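Long-range contacts in receptor-type adenylate cyclase GRESAG 4.1 (Trypanosoma brucei, PDB 1FX2), which converts ATP into 3',5'-cyclic AMP and diphosphate through its magnesium-dependent cytoplasmic class III cyclase domain, the part present in this chain: residues L77-Q82 with L216-S221; N3-E8 with K53-K58; F102-A107 with P116-D121; H88-N93 with N130-R135. One frame throughout, in Å; residues are numbered along the deposited sequence. Where two conformers were deposited one is given.

Interaction 1: L77-Q82 with L216-S221; sequences LAQELQ and LNTVPS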
loop_
_atom_site.group_PDB
_atom_site.type_symbol
_atom_site.label_atom_id
_atom_site.label_comp_id
_atom_site.label_asym_id
_atom_site.label_seq_id
_atom_site.Cartn_x
_atom_site.Cartn_y
_atom_site.Cartn_z
ATOM N N LEU A 77 -1.959 -19.329 5.784
ATOM C CA LEU A 77 -3.316 -19.854 6.129
ATOM C C LEU A 77 -4.328 -19.197 5.148
ATOM O O LEU A 77 -5.236 -19.878 4.661
ATOM C CB LEU A 77 -3.662 -19.468 7.606
ATOM C CG LEU A 77 -4.976 -20.041 8.102
ATOM C CD1 LEU A 77 -4.828 -20.138 9.621
ATOM C CD2 LEU A 77 -6.116 -19.050 7.844
ATOM N N ALA A 78 -4.267 -17.888 4.958
ATOM C CA ALA A 78 -5.266 -17.202 4.108
ATOM C C ALA A 78 -5.173 -17.666 2.684
ATOM O O ALA A 78 -6.216 -17.873 2.050
ATOM C CB ALA A 78 -5.029 -15.667 4.228
ATOM N N GLN A 79 -3.969 -17.872 2.177
ATOM C CA GLN A 79 -3.823 -18.389 0.839
ATOM C C GLN A 79 -4.431 -19.799 0.752
ATOM O O GLN A 79 -5.182 -20.108 -0.217
ATOM C CB GLN A 79 -2.365 -18.335 0.483
ATOM C CG GLN A 79 -2.002 -18.919 -0.828
ATOM C CD GLN A 79 -0.641 -18.337 -1.239
ATOM O OE1 GLN A 79 -0.578 -17.294 -1.882
ATOM N NE2 GLN A 79 0.419 -18.951 -0.773
ATOM N N GLU A 80 -4.146 -20.673 1.729
ATOM C CA GLU A 80 -4.698 -22.056 1.690
ATOM C C GLU A 80 -6.183 -22.142 1.939
ATOM O O GLU A 80 -6.909 -23.080 1.548
ATOM C CB GLU A 80 -3.943 -22.991 2.684
ATOM C CG GLU A 80 -2.538 -23.278 2.260
ATOM C CD GLU A 80 -2.391 -23.826 0.855
ATOM O OE1 GLU A 80 -3.256 -24.647 0.439
ATOM O OE2 GLU A 80 -1.412 -23.482 0.138
ATOM N N LEU A 81 -6.688 -21.121 2.564
ATOM C CA LEU A 81 -8.132 -21.081 2.820
ATOM C C LEU A 81 -8.749 -20.839 1.408
ATOM O O LEU A 81 -9.661 -21.602 0.999
ATOM C CB LEU A 81 -8.457 -19.913 3.756
ATOM C CG LEU A 81 -9.941 -19.825 4.178
ATOM C CD1 LEU A 81 -10.072 -18.903 5.421
ATOM C CD2 LEU A 81 -10.816 -19.127 3.100
ATOM N N GLN A 82 -8.294 -19.879 0.632
ATOM C CA GLN A 82 -8.901 -19.647 -0.664
ATOM C C GLN A 82 -8.774 -20.856 -1.571
ATOM O O GLN A 82 -9.745 -21.227 -2.255
ATOM C CB GLN A 82 -8.288 -18.418 -1.339
ATOM C CG GLN A 82 -8.496 -17.066 -0.526
ATOM C CD GLN A 82 -9.974 -16.675 -0.474
ATOM O OE1 GLN A 82 -10.792 -17.204 -1.256
ATOM N NE2 GLN A 82 -10.337 -15.912 0.521
ATOM N N LEU A 216 -3.546 -9.973 -1.615
ATOM C CA LEU A 216 -2.722 -11.210 -1.731
ATOM C C LEU A 216 -3.288 -12.028 -2.823
ATOM O O LEU A 216 -4.450 -12.510 -2.704
ATOM C CB LEU A 216 -2.751 -11.968 -0.354
ATOM C CG LEU A 216 -2.051 -13.338 -0.387
ATOM C CD1 LEU A 216 -0.525 -13.051 -0.358
ATOM C CD2 LEU A 216 -2.367 -14.026 0.919
ATOM N N ASN A 217 -2.492 -12.370 -3.832
ATOM C CA ASN A 217 -3.040 -13.115 -4.947
ATOM C C ASN A 217 -2.869 -14.579 -4.539
ATOM O O ASN A 217 -1.758 -15.029 -4.278
ATOM C CB ASN A 217 -2.273 -12.714 -6.210
ATOM C CG ASN A 217 -2.521 -11.251 -6.587
ATOM O OD1 ASN A 217 -1.575 -10.407 -6.800
ATOM N ND2 ASN A 217 -3.755 -10.891 -6.599
ATOM N N THR A 218 -3.969 -15.315 -4.502
ATOM C CA THR A 218 -4.043 -16.711 -3.999
ATOM C C THR A 218 -4.358 -17.595 -5.217
ATOM O O THR A 218 -3.483 -18.257 -5.789
ATOM C CB THR A 218 -5.097 -16.869 -2.822
ATOM O OG1 THR A 218 -6.428 -16.547 -3.245
ATOM C CG2 THR A 218 -4.759 -15.880 -1.692
ATOM N N VAL A 219 -5.647 -17.672 -5.547
ATOM C CA VAL A 219 -6.085 -18.380 -6.773
ATOM C C VAL A 219 -5.584 -17.543 -7.948
ATOM O O VAL A 219 -5.934 -16.375 -8.215
ATOM C CB VAL A 219 -7.533 -18.473 -6.759
ATOM C CG1 VAL A 219 -8.032 -19.082 -8.071
ATOM C CG2 VAL A 219 -7.919 -19.329 -5.611
ATOM N N PRO A 220 -4.740 -18.145 -8.759
ATOM C CA PRO A 220 -4.211 -17.365 -9.877
ATOM C C PRO A 220 -5.281 -16.844 -10.926
ATOM O O PRO A 220 -6.185 -17.575 -11.248
ATOM C CB PRO A 220 -3.201 -18.357 -10.529
ATOM C CG PRO A 220 -3.002 -19.450 -9.461
ATOM C CD PRO A 220 -4.287 -19.556 -8.749
ATOM N N SER A 221 -5.168 -15.598 -11.374
ATOM C CA SER A 221 -6.055 -14.908 -12.319
ATOM C C SER A 221 -7.464 -14.512 -11.798
ATOM O O SER A 221 -8.321 -14.098 -12.550
ATOM C CB SER A 221 -6.289 -15.692 -13.587
ATOM O OG SER A 221 -5.010 -16.136 -14.020
HETATM O O HOH W 1 0.659 -15.330 -3.200
#
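Thr218 pushes its side chain against one flank of the helix segment 77-82, between Gln79 and Gln82, and here the packing is tight. Its methyl CG2 comes to 3.7 Å from Gln79 CA, while its hydroxyl OG1 sits 3.3 Å from Gln82 CB, against carbon rather than a polar atom of the helix. Chi1 of 62° sets OG1 between the backbone N and the carbonyl carbon of Thr218 and turns CG2 to Gln79. The looser side lies at the tip of Gln79, whose extended side chain slides past Thr218; one water bridges Gln79 OE1 and Asn217 O, giving a proton to each at 2.7 Å. Val219 CG2 makes a more distant contact, 4.3 Å from Gln82 O. Gln82 bends away at its end, its NE2 bonded to Val134 O and its OE1 to Arg222. In the cyclase domain, helix 71-87 thus packs on the loop leaving strand 211-216, over Val176 of strand 176-179 and Val136 of strand 134-141, with helix 34-51 against Leu81.

Interaction 2: N3-E8 with K53-K58; sequences NRAPKE and KCYEVK
Ala5 lays its methyl group on the ring of Tyr55, a CH-pi contact that ties the N-terminal arm of the cyclase domain to strand 55-60, an outermost strand of the central seven-stranded sheet within this chain. The methyl stands almost exactly over the ring centre: Ala5 CB is 3.5 Å from the centroid, 2° off the ring normal. Tyr55 CG is anti to the backbone N (chi1 179°), which brings the ring face under Ala5, and Tyr55 OH, at the far end, is hydrogen-bonded to Asn2 and to the backbone N of Tyr154. Pro6 adds a looser touch, CD to Tyr55 CB. On the other flank Arg4 runs extended across the backbone at Lys53 and Cys54, its CB 3.6 Å from Cys54 O and its CG 3.6 Å from Lys53 O. Lys53, with positive phi, is the C-prime residue of the Schellman motif ending helix 34-51; its CB lies over one face of the Arg4 guanidinium. The two like charges stay apart, Arg4 NH2 and Lys53 NZ being 6.3 Å from each other. Back in the arm, Lys7 NZ curls round to donate to Ala5 O at 2.7 Å, in the carbonyl plane and on a lone pair.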
loop_
_atom_site.group_PDB
_atom_site.type_symbol
_atom_site.label_atom_id
_atom_site.label_comp_id
_atom_site.label_asym_id
_atom_site.label_seq_id
_atom_site.Cartn_x
_atom_site.Cartn_y
_atom_site.Cartn_z
ATOM N N ASN A 3 -1.214 -22.730 23.864
ATOM C CA ASN A 3 0.188 -22.646 23.541
ATOM C C ASN A 3 0.463 -21.810 22.262
ATOM O O ASN A 3 1.444 -21.109 22.194
ATOM C CB ASN A 3 0.754 -24.077 23.426
ATOM C CG ASN A 3 1.890 -24.197 22.437
ATOM O OD1 ASN A 3 2.947 -23.559 22.600
ATOM N ND2 ASN A 3 1.686 -25.031 21.387
ATOM N N ARG A 4 -0.462 -21.846 21.318
ATOM C CA ARG A 4 -0.282 -21.109 20.058
ATOM C C ARG A 4 -0.767 -19.687 20.129
ATOM O O ARG A 4 -0.487 -18.876 19.204
ATOM C CB ARG A 4 -0.978 -21.847 18.927
ATOM C CG ARG A 4 -0.227 -23.135 18.588
ATOM C CD ARG A 4 -1.127 -24.128 17.890
ATOM N NE ARG A 4 -0.459 -25.432 17.808
ATOM C CZ ARG A 4 -0.908 -26.465 17.097
ATOM N NH1 ARG A 4 -2.023 -26.349 16.401
ATOM N NH2 ARG A 4 -0.250 -27.623 17.098
ATOM N N ALA A 5 -1.431 -19.297 21.208
ATOM C CA ALA A 5 -1.896 -17.924 21.370
ATOM C C ALA A 5 -0.773 -16.933 21.577
ATOM O O ALA A 5 0.121 -17.177 22.399
ATOM C CB ALA A 5 -2.847 -17.795 22.570
ATOM N N PRO A 6 -0.731 -15.864 20.772
ATOM C CA PRO A 6 0.304 -14.810 20.965
ATOM C C PRO A 6 0.039 -14.255 22.393
ATOM O O PRO A 6 -1.126 -13.910 22.770
ATOM C CB PRO A 6 -0.084 -13.751 19.933
ATOM C CG PRO A 6 -0.609 -14.645 18.791
ATOM C CD PRO A 6 -1.498 -15.669 19.498
ATOM N N LYS A 7 1.092 -14.252 23.250
ATOM C CA LYS A 7 0.914 -13.770 24.631
ATOM C C LYS A 7 1.850 -12.681 25.078
ATOM O O LYS A 7 1.661 -12.104 26.133
ATOM C CB LYS A 7 1.128 -14.938 25.613
ATOM C CG LYS A 7 0.281 -16.116 25.354
ATOM C CD LYS A 7 0.860 -17.294 26.211
ATOM C CE LYS A 7 0.120 -18.482 25.783
ATOM N NZ LYS A 7 0.700 -18.869 24.454
ATOM N N GLU A 8 2.902 -12.433 24.299
ATOM C CA GLU A 8 3.914 -11.430 24.734
ATOM C C GLU A 8 3.481 -10.073 24.221
ATOM O O GLU A 8 3.439 -9.852 23.006
ATOM C CB GLU A 8 5.257 -11.869 24.181
ATOM C CG GLU A 8 6.366 -10.768 24.334
ATOM C CD GLU A 8 6.439 -10.160 25.753
ATOM O OE1 GLU A 8 6.383 -10.910 26.741
ATOM O OE2 GLU A 8 6.508 -8.926 25.814
ATOM N N LYS A 53 -0.405 -23.598 12.912
ATOM C CA LYS A 53 -0.070 -23.287 14.330
ATOM C C LYS A 53 -0.550 -21.943 14.787
ATOM O O LYS A 53 0.124 -21.225 15.532
ATOM C CB LYS A 53 1.463 -23.416 14.575
ATOM C CG LYS A 53 1.919 -24.845 14.179
ATOM C CD LYS A 53 3.420 -25.039 14.393
ATOM C CE LYS A 53 3.808 -26.514 14.235
ATOM N NZ LYS A 53 4.446 -26.760 12.919
ATOM N N CYS A 54 -1.701 -21.542 14.222
ATOM C CA CYS A 54 -2.358 -20.295 14.633
ATOM C C CYS A 54 -3.327 -20.552 15.788
ATOM O O CYS A 54 -3.451 -21.743 16.259
ATOM C CB CYS A 54 -3.093 -19.682 13.394
ATOM S SG CYS A 54 -2.012 -19.091 12.100
ATOM N N TYR A 55 -4.082 -19.545 16.204
ATOM C CA TYR A 55 -4.940 -19.681 17.359
ATOM C C TYR A 55 -6.301 -19.105 17.046
ATOM O O TYR A 55 -6.436 -17.948 16.646
ATOM C CB TYR A 55 -4.303 -18.849 18.513
ATOM C CG TYR A 55 -5.083 -18.842 19.806
ATOM C CD1 TYR A 55 -5.138 -19.979 20.591
ATOM C CD2 TYR A 55 -5.738 -17.696 20.226
ATOM C CE1 TYR A 55 -5.818 -19.965 21.811
ATOM C CE2 TYR A 55 -6.457 -17.668 21.450
ATOM C CZ TYR A 55 -6.469 -18.824 22.217
ATOM O OH TYR A 55 -7.163 -18.788 23.413
ATOM N N GLU A 56 -7.334 -19.914 17.251
ATOM C CA GLU A 56 -8.675 -19.410 17.044
ATOM C C GLU A 56 -9.042 -18.554 18.230
ATOM O O GLU A 56 -9.211 -19.112 19.363
ATOM C CB GLU A 56 -9.663 -20.598 16.893
ATOM C CG GLU A 56 -11.127 -20.163 16.598
ATOM C CD GLU A 56 -12.031 -21.373 16.379
ATOM O OE1 GLU A 56 -11.545 -22.406 15.921
ATOM O OE2 GLU A 56 -13.208 -21.190 16.761
ATOM N N VAL A 57 -9.309 -17.253 18.035
ATOM C CA VAL A 57 -9.677 -16.387 19.153
ATOM C C VAL A 57 -11.156 -16.600 19.414
ATOM O O VAL A 57 -11.572 -16.813 20.587
ATOM C CB VAL A 57 -9.390 -14.913 18.811
ATOM C CG1 VAL A 57 -9.806 -14.008 19.988
ATOM C CG2 VAL A 57 -7.912 -14.789 18.400
ATOM N N LYS A 58 -11.989 -16.400 18.364
ATOM C CA LYS A 58 -13.413 -16.637 18.501
ATOM C C LYS A 58 -14.093 -16.725 17.152
ATOM O O LYS A 58 -13.518 -16.358 16.137
ATOM C CB LYS A 58 -14.050 -15.521 19.267
ATOM C CG LYS A 58 -13.876 -14.117 18.747
ATOM C CD LYS A 58 -13.387 -13.243 19.874
ATOM C CE LYS A 58 -14.129 -11.929 19.983
ATOM N NZ LYS A 58 -13.889 -11.332 21.338
HETATM O O HOH W 2 0.401 -18.543 16.579
#

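Interaction 3: F102-A107 with P116-D121; sequences FEEQRA and PTAHMD
The Glu103 carboxylate is gripped by Thr117 and Ala118, and the two backbone donors meet OE1 differently. Thr117 N comes in on the syn side, 16° out of the carboxylate plane, at 2.8 Å from Glu103 OE1; Ala118 N approaches the same oxygen from above the plane, at 2.9 Å. The other oxygen, Glu103 OE2, takes the hydroxyl of Thr117, OG1, at 2.7 Å, also on the syn side but well tilted. The His119 ring carries Ala118 CB over one face, toward the rim, and meets Glu104 obliquely: Glu104 CG is 3.8 Å from His119 CE1, with carboxylate and ring planes 65° apart. Thr117 to Met120 form a type I beta turn, and buried Glu103 of helix 94-109 holds its start, ahead of Asp121, the N-cap of helix 122-128. Arg133 completes the polar cluster, with NH1 in a salt bridge to Glu103 OE2 and NH2 bonded to Thr117 OG1, and would help balance the buried charge. Beside these bonds, Glu104 CG packs on Ala118 CB at 3.7 Å.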
loop_
_atom_site.group_PDB
_atom_site.type_symbol
_atom_site.label_atom_id
_atom_site.label_comp_id
_atom_site.label_asym_id
_atom_site.label_seq_id
_atom_site.Cartn_x
_atom_site.Cartn_y
_atom_site.Cartn_z
ATOM N N PHE A 102 -26.335 -12.278 -8.149
ATOM C CA PHE A 102 -26.139 -11.041 -7.404
ATOM C C PHE A 102 -25.278 -10.075 -8.229
ATOM O O PHE A 102 -25.544 -8.859 -8.263
ATOM C CB PHE A 102 -25.438 -11.216 -6.031
ATOM C CG PHE A 102 -26.102 -12.167 -5.083
ATOM C CD1 PHE A 102 -25.335 -12.927 -4.196
ATOM C CD2 PHE A 102 -27.488 -12.266 -5.023
ATOM C CE1 PHE A 102 -25.904 -13.770 -3.267
ATOM C CE2 PHE A 102 -28.127 -13.138 -4.066
ATOM C CZ PHE A 102 -27.298 -13.878 -3.206
ATOM N N GLU A 103 -24.209 -10.570 -8.877
ATOM C CA GLU A 103 -23.394 -9.626 -9.653
ATOM C C GLU A 103 -24.161 -8.982 -10.803
ATOM O O GLU A 103 -24.033 -7.786 -11.080
ATOM C CB GLU A 103 -22.182 -10.382 -10.254
ATOM C CG GLU A 103 -21.200 -10.964 -9.263
ATOM C CD GLU A 103 -20.064 -11.645 -9.977
ATOM O OE1 GLU A 103 -19.947 -11.512 -11.229
ATOM O OE2 GLU A 103 -19.352 -12.360 -9.263
ATOM N N GLU A 104 -24.936 -9.803 -11.481
ATOM C CA GLU A 104 -25.719 -9.289 -12.632
ATOM C C GLU A 104 -26.699 -8.213 -12.141
ATOM O O GLU A 104 -26.767 -7.096 -12.721
ATOM C CB GLU A 104 -26.505 -10.414 -13.236
ATOM C CG GLU A 104 -25.623 -11.369 -13.988
ATOM C CD GLU A 104 -26.339 -12.602 -14.546
ATOM O OE1 GLU A 104 -27.151 -12.436 -15.464
ATOM O OE2 GLU A 104 -26.081 -13.745 -14.052
ATOM N N GLN A 105 -27.367 -8.454 -11.003
ATOM C CA GLN A 105 -28.255 -7.386 -10.532
ATOM C C GLN A 105 -27.508 -6.138 -10.054
ATOM O O GLN A 105 -27.984 -4.975 -10.202
ATOM C CB GLN A 105 -29.137 -7.945 -9.387
ATOM C CG GLN A 105 -29.952 -9.057 -9.906
ATOM C CD GLN A 105 -31.063 -9.529 -8.974
ATOM O OE1 GLN A 105 -31.514 -8.781 -8.112
ATOM N NE2 GLN A 105 -31.593 -10.720 -9.233
ATOM N N ARG A 106 -26.367 -6.329 -9.403
ATOM C CA ARG A 106 -25.625 -5.236 -8.901
ATOM C C ARG A 106 -25.167 -4.314 -10.039
ATOM O O ARG A 106 -25.042 -3.101 -9.805
ATOM C CB ARG A 106 -24.451 -5.825 -8.030
ATOM C CG ARG A 106 -23.666 -4.870 -7.249
ATOM C CD ARG A 106 -22.551 -5.619 -6.488
ATOM N NE ARG A 106 -23.089 -6.506 -5.435
ATOM C CZ ARG A 106 -22.873 -7.829 -5.321
ATOM N NH1 ARG A 106 -22.097 -8.549 -6.160
ATOM N NH2 ARG A 106 -23.510 -8.514 -4.380
ATOM N N ALA A 107 -25.008 -4.864 -11.265
ATOM C CA ALA A 107 -24.567 -4.106 -12.422
ATOM C C ALA A 107 -25.674 -3.117 -12.878
ATOM O O ALA A 107 -25.388 -2.195 -13.632
ATOM C CB ALA A 107 -24.154 -5.061 -13.567
ATOM N N PRO A 116 -17.676 -9.413 -12.259
ATOM C CA PRO A 116 -16.372 -10.021 -12.494
ATOM C C PRO A 116 -16.517 -11.492 -12.924
ATOM O O PRO A 116 -15.652 -11.983 -13.662
ATOM C CB PRO A 116 -15.708 -10.017 -11.068
ATOM C CG PRO A 116 -16.384 -8.823 -10.411
ATOM C CD PRO A 116 -17.845 -8.912 -10.878
ATOM N N THR A 117 -17.529 -12.228 -12.479
ATOM C CA THR A 117 -17.586 -13.642 -12.757
ATOM C C THR A 117 -18.832 -14.177 -13.440
ATOM O O THR A 117 -18.800 -15.259 -14.046
ATOM C CB THR A 117 -17.453 -14.524 -11.434
ATOM O OG1 THR A 117 -18.710 -14.551 -10.726
ATOM C CG2 THR A 117 -16.365 -13.947 -10.519
ATOM N N ALA A 118 -19.905 -13.365 -13.427
ATOM C CA ALA A 118 -21.165 -13.920 -13.892
ATOM C C ALA A 118 -21.201 -14.314 -15.310
ATOM O O ALA A 118 -22.033 -15.211 -15.648
ATOM C CB ALA A 118 -22.302 -12.864 -13.644
ATOM N N HIS A 119 -20.331 -13.716 -16.108
ATOM C CA HIS A 119 -20.442 -14.055 -17.549
ATOM C C HIS A 119 -19.265 -14.907 -18.026
ATOM O O HIS A 119 -19.046 -15.058 -19.231
ATOM C CB HIS A 119 -20.594 -12.782 -18.396
ATOM C CG HIS A 119 -21.753 -11.892 -18.002
ATOM N ND1 HIS A 119 -23.007 -12.350 -17.709
ATOM C CD2 HIS A 119 -21.760 -10.560 -17.809
ATOM C CE1 HIS A 119 -23.764 -11.315 -17.354
ATOM N NE2 HIS A 119 -23.024 -10.225 -17.407
ATOM N N MET A 120 -18.478 -15.434 -17.098
ATOM C CA MET A 120 -17.409 -16.332 -17.492
ATOM C C MET A 120 -17.922 -17.683 -18.023
ATOM O O MET A 120 -18.751 -18.329 -17.380
ATOM C CB MET A 120 -16.532 -16.655 -16.218
ATOM C CG MET A 120 -15.572 -15.582 -15.813
ATOM S SD MET A 120 -14.808 -15.951 -14.269
ATOM C CE MET A 120 -13.576 -14.779 -14.222
ATOM N N ASP A 121 -17.343 -18.123 -19.158
ATOM C CA ASP A 121 -17.618 -19.477 -19.645
ATOM C C ASP A 121 -17.390 -20.456 -18.488
ATOM O O ASP A 121 -16.477 -20.262 -17.694
ATOM C CB ASP A 121 -16.637 -19.774 -20.789
ATOM C CG ASP A 121 -16.883 -21.092 -21.373
ATOM O OD1 ASP A 121 -17.637 -21.234 -22.373
ATOM O OD2 ASP A 121 -16.257 -22.072 -20.897
#

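Interaction 4: H88-N93 with N130-R135; sequences HDWGTN and NGLRVR. With SO4 (sulfate ion), chain B.
Trp90 lies with one ring face against the backbone of Gly131 and Leu132. Gly131 CA stands 3.6 Å from the centroid of the five-membered ring, 16° off its normal, a CH-pi contact. Over the six-membered ring, Leu132 reaches off-centre, and its CD1 touches Trp90 CZ3 at 3.6 Å. Over the opposite face the His88 ring presents its edge, CD2 above the indole centre. At the indole edge Asn130 ND2 comes in plane, 3.4 Å from Trp90 CD1, the amide turned 75° to the ring. Asn130 ND2 is hydrogen-bonded to Leu86 O and more weakly to His88 O, 2.7 Å away, so the amide holds the carboxyl end of helix 71-87. A water accepts from Trp90 N and donates to Asn130 OD1. This joins the loop between helices 71-87 and 94-109 to the lead-in of strand 134-141 in the cyclase fold. Farther out, Trp90 NE1 is fixed by Phe85 O, and an Asx turn shapes the loop, with Gly91 N donating to Asp89 OD1 at 2.8 Å. At the far end of segment 130-135, Arg135 NH1 bonds O3 of a sulfate, probably from the crystallisation liquor, at 3.0 Å.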
loop_
_atom_site.group_PDB
_atom_site.type_symbol
_atom_site.label_atom_id
_atom_site.label_comp_id
_atom_site.label_asym_id
_atom_site.label_seq_id
_atom_site.Cartn_x
_atom_site.Cartn_y
_atom_site.Cartn_z
ATOM N N HIS A 88 -12.705 -27.712 -2.779
ATOM C CA HIS A 88 -13.752 -28.478 -2.107
ATOM C C HIS A 88 -14.972 -28.773 -2.988
ATOM O O HIS A 88 -15.398 -27.949 -3.712
ATOM C CB HIS A 88 -14.216 -27.697 -0.860
ATOM C CG HIS A 88 -15.220 -28.394 -0.022
ATOM N ND1 HIS A 88 -14.859 -29.449 0.813
ATOM C CD2 HIS A 88 -16.540 -28.181 0.156
ATOM C CE1 HIS A 88 -15.956 -29.839 1.459
ATOM N NE2 HIS A 88 -16.983 -29.096 1.084
ATOM N N ASP A 89 -15.527 -29.980 -2.838
ATOM C CA ASP A 89 -16.761 -30.340 -3.549
ATOM C C ASP A 89 -17.923 -29.962 -2.622
ATOM O O ASP A 89 -18.208 -30.583 -1.590
ATOM C CB ASP A 89 -16.786 -31.830 -3.812
ATOM C CG ASP A 89 -18.058 -32.244 -4.551
ATOM O OD1 ASP A 89 -18.931 -31.393 -4.841
ATOM O OD2 ASP A 89 -18.158 -33.425 -4.874
ATOM N N TRP A 90 -18.586 -28.902 -2.992
ATOM C CA TRP A 90 -19.719 -28.372 -2.222
ATOM C C TRP A 90 -21.012 -29.125 -2.476
ATOM O O TRP A 90 -22.012 -28.857 -1.787
ATOM C CB TRP A 90 -19.905 -26.841 -2.539
ATOM C CG TRP A 90 -18.720 -26.010 -2.118
ATOM C CD1 TRP A 90 -17.664 -25.709 -2.893
ATOM C CD2 TRP A 90 -18.450 -25.516 -0.813
ATOM N NE1 TRP A 90 -16.709 -25.056 -2.172
ATOM C CE2 TRP A 90 -17.156 -24.914 -0.871
ATOM C CE3 TRP A 90 -19.175 -25.546 0.400
ATOM C CZ2 TRP A 90 -16.555 -24.326 0.251
ATOM C CZ3 TRP A 90 -18.568 -24.965 1.525
ATOM C CH2 TRP A 90 -17.279 -24.361 1.439
ATOM N N GLY A 91 -20.992 -29.983 -3.496
ATOM C CA GLY A 91 -22.176 -30.830 -3.757
ATOM C C GLY A 91 -23.369 -30.078 -4.298
ATOM O O GLY A 91 -24.446 -30.669 -4.376
ATOM N N THR A 92 -23.156 -28.860 -4.797
ATOM C CA THR A 92 -24.209 -28.044 -5.349
ATOM C C THR A 92 -23.610 -26.929 -6.194
ATOM O O THR A 92 -22.511 -26.460 -5.870
ATOM C CB THR A 92 -25.103 -27.391 -4.207
ATOM O OG1 THR A 92 -26.148 -26.647 -4.825
ATOM C CG2 THR A 92 -24.264 -26.399 -3.343
ATOM N N ASN A 93 -24.357 -26.445 -7.201
ATOM C CA ASN A 93 -23.929 -25.240 -7.960
ATOM C C ASN A 93 -24.805 -24.103 -7.513
ATOM O O ASN A 93 -24.638 -22.978 -8.013
ATOM C CB ASN A 93 -24.148 -25.382 -9.479
ATOM C CG ASN A 93 -23.284 -26.451 -10.096
ATOM O OD1 ASN A 93 -22.104 -26.568 -9.800
ATOM N ND2 ASN A 93 -23.913 -27.280 -10.921
ATOM N N ASN A 130 -15.678 -21.310 -6.931
ATOM C CA ASN A 130 -16.492 -22.483 -6.558
ATOM C C ASN A 130 -16.901 -22.375 -5.090
ATOM O O ASN A 130 -16.033 -22.330 -4.194
ATOM C CB ASN A 130 -15.600 -23.775 -6.668
ATOM C CG ASN A 130 -16.328 -25.077 -6.271
ATOM O OD1 ASN A 130 -17.518 -25.264 -6.502
ATOM N ND2 ASN A 130 -15.562 -25.986 -5.612
ATOM N N GLY A 131 -18.208 -22.411 -4.843
ATOM C CA GLY A 131 -18.716 -22.452 -3.498
ATOM C C GLY A 131 -18.710 -21.161 -2.721
ATOM O O GLY A 131 -18.817 -20.081 -3.295
ATOM N N LEU A 132 -18.700 -21.275 -1.378
ATOM C CA LEU A 132 -18.752 -20.056 -0.534
ATOM C C LEU A 132 -17.569 -19.138 -0.829
ATOM O O LEU A 132 -16.423 -19.618 -0.922
ATOM C CB LEU A 132 -18.677 -20.528 0.952
ATOM C CG LEU A 132 -19.851 -21.362 1.403
ATOM C CD1 LEU A 132 -19.511 -21.803 2.853
ATOM C CD2 LEU A 132 -21.217 -20.611 1.365
ATOM N N ARG A 133 -17.816 -17.849 -0.941
ATOM C CA ARG A 133 -16.717 -16.894 -1.215
ATOM C C ARG A 133 -16.397 -16.146 0.090
ATOM O O ARG A 133 -17.283 -15.450 0.667
ATOM C CB ARG A 133 -17.189 -15.896 -2.314
ATOM C CG ARG A 133 -17.413 -16.533 -3.671
ATOM C CD ARG A 133 -17.927 -15.496 -4.650
ATOM N NE ARG A 133 -18.187 -16.176 -5.954
ATOM C CZ ARG A 133 -18.462 -15.467 -7.047
ATOM N NH1 ARG A 133 -18.519 -14.143 -6.999
ATOM N NH2 ARG A 133 -18.770 -16.122 -8.172
ATOM N N VAL A 134 -15.202 -16.347 0.581
ATOM C CA VAL A 134 -14.840 -15.851 1.933
ATOM C C VAL A 134 -13.913 -14.657 1.708
ATOM O O VAL A 134 -12.973 -14.702 0.903
ATOM C CB VAL A 134 -14.025 -16.950 2.599
ATOM C CG1 VAL A 134 -13.525 -16.471 3.992
ATOM C CG2 VAL A 134 -14.927 -18.175 2.840
ATOM N N ARG A 135 -14.290 -13.550 2.386
ATOM C CA ARG A 135 -13.405 -12.357 2.411
ATOM C C ARG A 135 -12.501 -12.444 3.604
ATOM O O ARG A 135 -12.876 -12.980 4.657
ATOM C CB ARG A 135 -14.235 -11.048 2.467
ATOM C CG ARG A 135 -15.185 -10.976 3.607
ATOM C CD ARG A 135 -15.723 -9.467 3.694
ATOM N NE ARG A 135 -16.672 -9.340 4.771
ATOM C CZ ARG A 135 -17.961 -9.517 4.586
ATOM N NH1 ARG A 135 -18.438 -9.813 3.354
ATOM N NH2 ARG A 135 -18.805 -9.403 5.632
HETATM S S SO4 B . -22.064 -8.910 3.520
HETATM O O1 SO4 B . -23.464 -9.027 3.190
HETATM O O2 SO4 B . -21.760 -9.312 4.897
HETATM O O3 SO4 B . -21.278 -9.648 2.566
HETATM O O4 SO4 B . -21.706 -7.476 3.364
HETATM O O HOH W 3 -18.309 -27.784 -5.695
#

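Overall arrangement
Interactions 1, 3 and 4 form a connected chain, with the segment 130-135 in the middle. Gln82 NE2 reaches Val134 O at 2.9 Å, joining interaction 1 to interaction 4, and the salt bridge of Glu103 OE2 with Arg133 NH1 at 3.0 Å joins interaction 4 to interaction 3. Interactions 1 and 4 also line the pocket holding a dithiothreitol molecule, probably from the crystallisation liquor, and the side chain of Leu132 lies about 7 Å from that of Asp62, which with Asp19 is predicted to bind magnesium. Interaction 2 lies across the chain's centre from interaction 3, their centres about 38 Å apart, and meets interaction 1 through Cys54 SG on Leu77 CD1 at 3.9 Å.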